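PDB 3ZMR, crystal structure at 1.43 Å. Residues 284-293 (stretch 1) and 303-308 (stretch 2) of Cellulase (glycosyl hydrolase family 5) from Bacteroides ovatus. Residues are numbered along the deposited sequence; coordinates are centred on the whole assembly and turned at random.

Stretch 1 (284-293) FNQVFVNTVR
Stretch 2 303-308: HLIVQA

Residues 284-293 form a helix that begins earlier in the chain. Phi lies between -52° and -64° throughout, and psi between -32° and -50°. Backbone hydrogen bonds run from each amide to the carbonyl four residues before it, from Phe 288 N to Phe 284 O at 3.0 Å through to Arg 293 N to Val 289 O at 3.0 Å. Residues 304-307 form an extended strand, with phi from -109° to -125° and psi from 121° to 153°. The two elements run nearly antiparallel, at 165°, and their axes approach to 8.6 Å. Asn 285 lies beside Val 306, CA to CA 5.7 Å. One helical turn later Val 289 lies beside Leu 304, CA to CA 7.4 Å. Together the stretches bury 435 Å².

Leu 304 is covered most, with 114 Å² under the helix. Its CA-to-CB bond points toward the helix, and its rotamer is m, t (chi1 -54°, chi2 -178°). Leu 304 CD2 meets Val 292 CG1 at 3.8 Å, and Leu 304 CD1 meets Val 289 CG2 at 4.2 Å. Both valines are t. Leu 304 CB lies 4.0 Å from Phe 288 CE2. These are apolar contacts, which shield hydrocarbon from water. Arg 293 adds a different partner. Its CB points sideways, but its side chain (chi1 to chi3 m, m, t; chi4 -145°) brings the guanidinium nearer. Leu 304 CD1 sits over one face of that group, 3.5 Å from Arg 293 CZ. The flat face accepts a methyl group, while NH1 and NH2 make hydrogen bonds to residues flanking the stretches.

Asn 285 loses 71 Å² to the strand and supplies the polar link. Its CB points toward the strand, with chi1 -69° (m) and chi2 -23°. Its amide reads the backbone of Gln 307 in both directions. Asn 285 ND2 donates to Gln 307 O at 2.9 Å, nearly straight at 171°. Gln 307 N donates to Asn 285 OD1 at 3.4 Å, a weak bond despite its 166° angle. The amide thus serves as donor and acceptor to a single residue. Asn 285 CG also packs 3.6 Å from Val 306 CB. A water donates to both Asn 285 OD1 and Gln 307 OE1, each at 2.8 Å. It joins two acceptors that cannot bond each other directly. Gln 307 (chi1 -68°, m; chi2 64°, p; chi3 51°) also folds back along its strand, with a weak hydrogen bond from Gln 307 NE2 to Ile 305 O at 3.1 Å.

Phe 288 contributes 59 Å². Its CB points toward the strand, with chi1 160° (t) and chi2 65°. Val 306 CG1 lies at the ring edge, 3.9 Å from Phe 288 CD2. Phe 288 CE2 also comes within 3.6 Å of Ile 305 O. Val 306 is m and points toward the helix; Val 306 CG1 reaches Val 289 CG2 at 4.0 Å. Ile 305 points away, in keeping with the alternation of a strand.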

# COMPACT_ATOMS: atom_id res chain seq x y z
N PHE A 284 -8.28 -0.05 6.22
CA PHE A 284 -8.53 0.41 4.83
C PHE A 284 -7.94 -0.59 3.82
O PHE A 284 -8.54 -0.88 2.79
CB PHE A 284 -7.95 1.81 4.57
CG PHE A 284 -8.58 2.93 5.40
CD1 PHE A 284 -9.89 2.88 5.86
CD2 PHE A 284 -7.83 4.05 5.74
CE1 PHE A 284 -10.42 3.93 6.63
CE2 PHE A 284 -8.34 5.11 6.46
CZ PHE A 284 -9.65 5.05 6.92
N ASN A 285 -6.72 -1.05 4.10
CA ASN A 285 -6.09 -2.06 3.24
C ASN A 285 -6.94 -3.32 3.15
O ASN A 285 -7.13 -3.87 2.08
CB ASN A 285 -4.68 -2.42 3.71
CG ASN A 285 -3.67 -1.31 3.53
OD1 ASN A 285 -3.83 -0.42 2.71
ND2 ASN A 285 -2.60 -1.38 4.31
N GLN A 286 -7.48 -3.74 4.28
CA GLN A 286 -8.37 -4.90 4.31
C GLN A 286 -9.68 -4.68 3.52
O GLN A 286 -10.11 -5.58 2.79
CB GLN A 286 -8.67 -5.32 5.76
CG GLN A 286 -9.43 -6.65 5.79
CD GLN A 286 -8.54 -7.83 5.43
OE1 GLN A 286 -7.62 -8.16 6.18
NE2 GLN A 286 -8.79 -8.42 4.27
N VAL A 287 -10.28 -3.51 3.67
CA VAL A 287 -11.47 -3.16 2.91
C VAL A 287 -11.19 -3.30 1.40
O VAL A 287 -11.98 -3.86 0.64
CB VAL A 287 -11.99 -1.75 3.22
CG1 VAL A 287 -13.12 -1.35 2.27
CG2 VAL A 287 -12.48 -1.69 4.67
N PHE A 288 -10.08 -2.73 0.96
CA PHE A 288 -9.70 -2.78 -0.44
C PHE A 288 -9.56 -4.24 -0.92
O PHE A 288 -10.11 -4.61 -1.93
CB PHE A 288 -8.41 -1.99 -0.62
CG PHE A 288 -7.63 -2.33 -1.88
CD1 PHE A 288 -8.12 -2.07 -3.16
CD2 PHE A 288 -6.38 -2.93 -1.77
CE1 PHE A 288 -7.37 -2.39 -4.29
CE2 PHE A 288 -5.63 -3.23 -2.88
CZ PHE A 288 -6.12 -2.96 -4.14
N VAL A 289 -8.82 -5.05 -0.19
CA VAL A 289 -8.64 -6.45 -0.59
C VAL A 289 -10.00 -7.19 -0.65
O VAL A 289 -10.31 -7.87 -1.63
CB VAL A 289 -7.64 -7.18 0.34
CG1 VAL A 289 -7.61 -8.69 0.08
CG2 VAL A 289 -6.26 -6.59 0.14
N ASN A 290 -10.80 -7.03 0.40
CA ASN A 290 -12.13 -7.64 0.47
C ASN A 290 -12.96 -7.31 -0.77
O ASN A 290 -13.58 -8.17 -1.35
CB ASN A 290 -12.90 -7.15 1.69
CG ASN A 290 -12.37 -7.65 3.00
OD1 ASN A 290 -11.51 -8.56 3.06
ND2 ASN A 290 -12.89 -7.06 4.09
N THR A 291 -12.97 -6.02 -1.11
CA THR A 291 -13.80 -5.50 -2.19
C THR A 291 -13.38 -6.09 -3.55
O THR A 291 -14.21 -6.54 -4.32
CB THR A 291 -13.72 -3.95 -2.22
OG1 THR A 291 -14.15 -3.41 -0.96
CG2 THR A 291 -14.54 -3.35 -3.37
N VAL A 292 -12.07 -6.09 -3.83
CA VAL A 292 -11.59 -6.62 -5.10
C VAL A 292 -11.90 -8.11 -5.20
O VAL A 292 -12.43 -8.59 -6.20
CB VAL A 292 -10.08 -6.35 -5.28
CG1 VAL A 292 -9.54 -7.04 -6.54
CG2 VAL A 292 -9.82 -4.84 -5.33
N ARG A 293 -11.57 -8.84 -4.13
CA ARG A 293 -11.76 -10.31 -4.16
C ARG A 293 -13.25 -10.70 -4.29
O ARG A 293 -13.57 -11.69 -4.94
CB ARG A 293 -11.14 -10.98 -2.94
CG ARG A 293 -9.62 -10.82 -2.81
CD ARG A 293 -8.80 -11.31 -4.01
NE ARG A 293 -7.38 -11.24 -3.68
CZ ARG A 293 -6.38 -10.94 -4.52
NH1 ARG A 293 -6.65 -10.65 -5.79
NH2 ARG A 293 -5.14 -10.89 -4.09
N HIS A 303 -2.79 -9.46 -8.61
CA HIS A 303 -1.83 -9.00 -7.61
C HIS A 303 -2.25 -7.63 -7.14
O HIS A 303 -2.51 -6.72 -7.93
CB HIS A 303 -0.43 -8.94 -8.21
CG HIS A 303 0.07 -10.29 -8.67
ND1 HIS A 303 0.99 -11.04 -7.95
CD2 HIS A 303 -0.23 -11.01 -9.77
CE1 HIS A 303 1.24 -12.15 -8.62
NE2 HIS A 303 0.49 -12.16 -9.71
N LEU A 304 -2.39 -7.52 -5.83
CA LEU A 304 -2.86 -6.30 -5.16
C LEU A 304 -1.74 -5.68 -4.34
O LEU A 304 -0.89 -6.38 -3.78
CB LEU A 304 -4.08 -6.59 -4.28
CG LEU A 304 -5.27 -7.30 -4.95
CD1 LEU A 304 -6.40 -7.47 -3.95
CD2 LEU A 304 -5.75 -6.58 -6.19
N ILE A 305 -1.80 -4.36 -4.20
CA ILE A 305 -0.75 -3.60 -3.56
C ILE A 305 -1.38 -2.78 -2.43
O ILE A 305 -2.30 -1.98 -2.68
CB ILE A 305 -0.05 -2.65 -4.53
CG1 ILE A 305 0.50 -3.38 -5.74
CG2 ILE A 305 1.04 -1.87 -3.82
CD1 ILE A 305 0.76 -2.48 -6.92
N VAL A 306 -0.92 -2.99 -1.20
CA VAL A 306 -1.42 -2.32 -0.03
C VAL A 306 -0.31 -1.47 0.59
O VAL A 306 0.88 -1.74 0.39
CB VAL A 306 -2.04 -3.32 0.99
CG1 VAL A 306 -3.29 -3.96 0.39
CG2 VAL A 306 -1.02 -4.34 1.48
N GLN A 307 -0.71 -0.40 1.30
CA GLN A 307 0.24 0.63 1.68
C GLN A 307 0.56 0.66 3.16
O GLN A 307 -0.31 0.42 4.02
CB GLN A 307 -0.33 2.00 1.31
CG GLN A 307 -0.43 2.26 -0.19
CD GLN A 307 -1.39 1.32 -0.87
OE1 GLN A 307 -2.56 1.14 -0.44
NE2 GLN A 307 -0.94 0.71 -1.96
N ALA A 308 1.81 0.97 3.45
CA ALA A 308 2.20 1.34 4.82
C ALA A 308 1.55 2.67 5.21
O ALA A 308 1.12 3.45 4.35
CB ALA A 308 3.70 1.45 4.92
O HOH W 1 -4.70 -0.61 0.04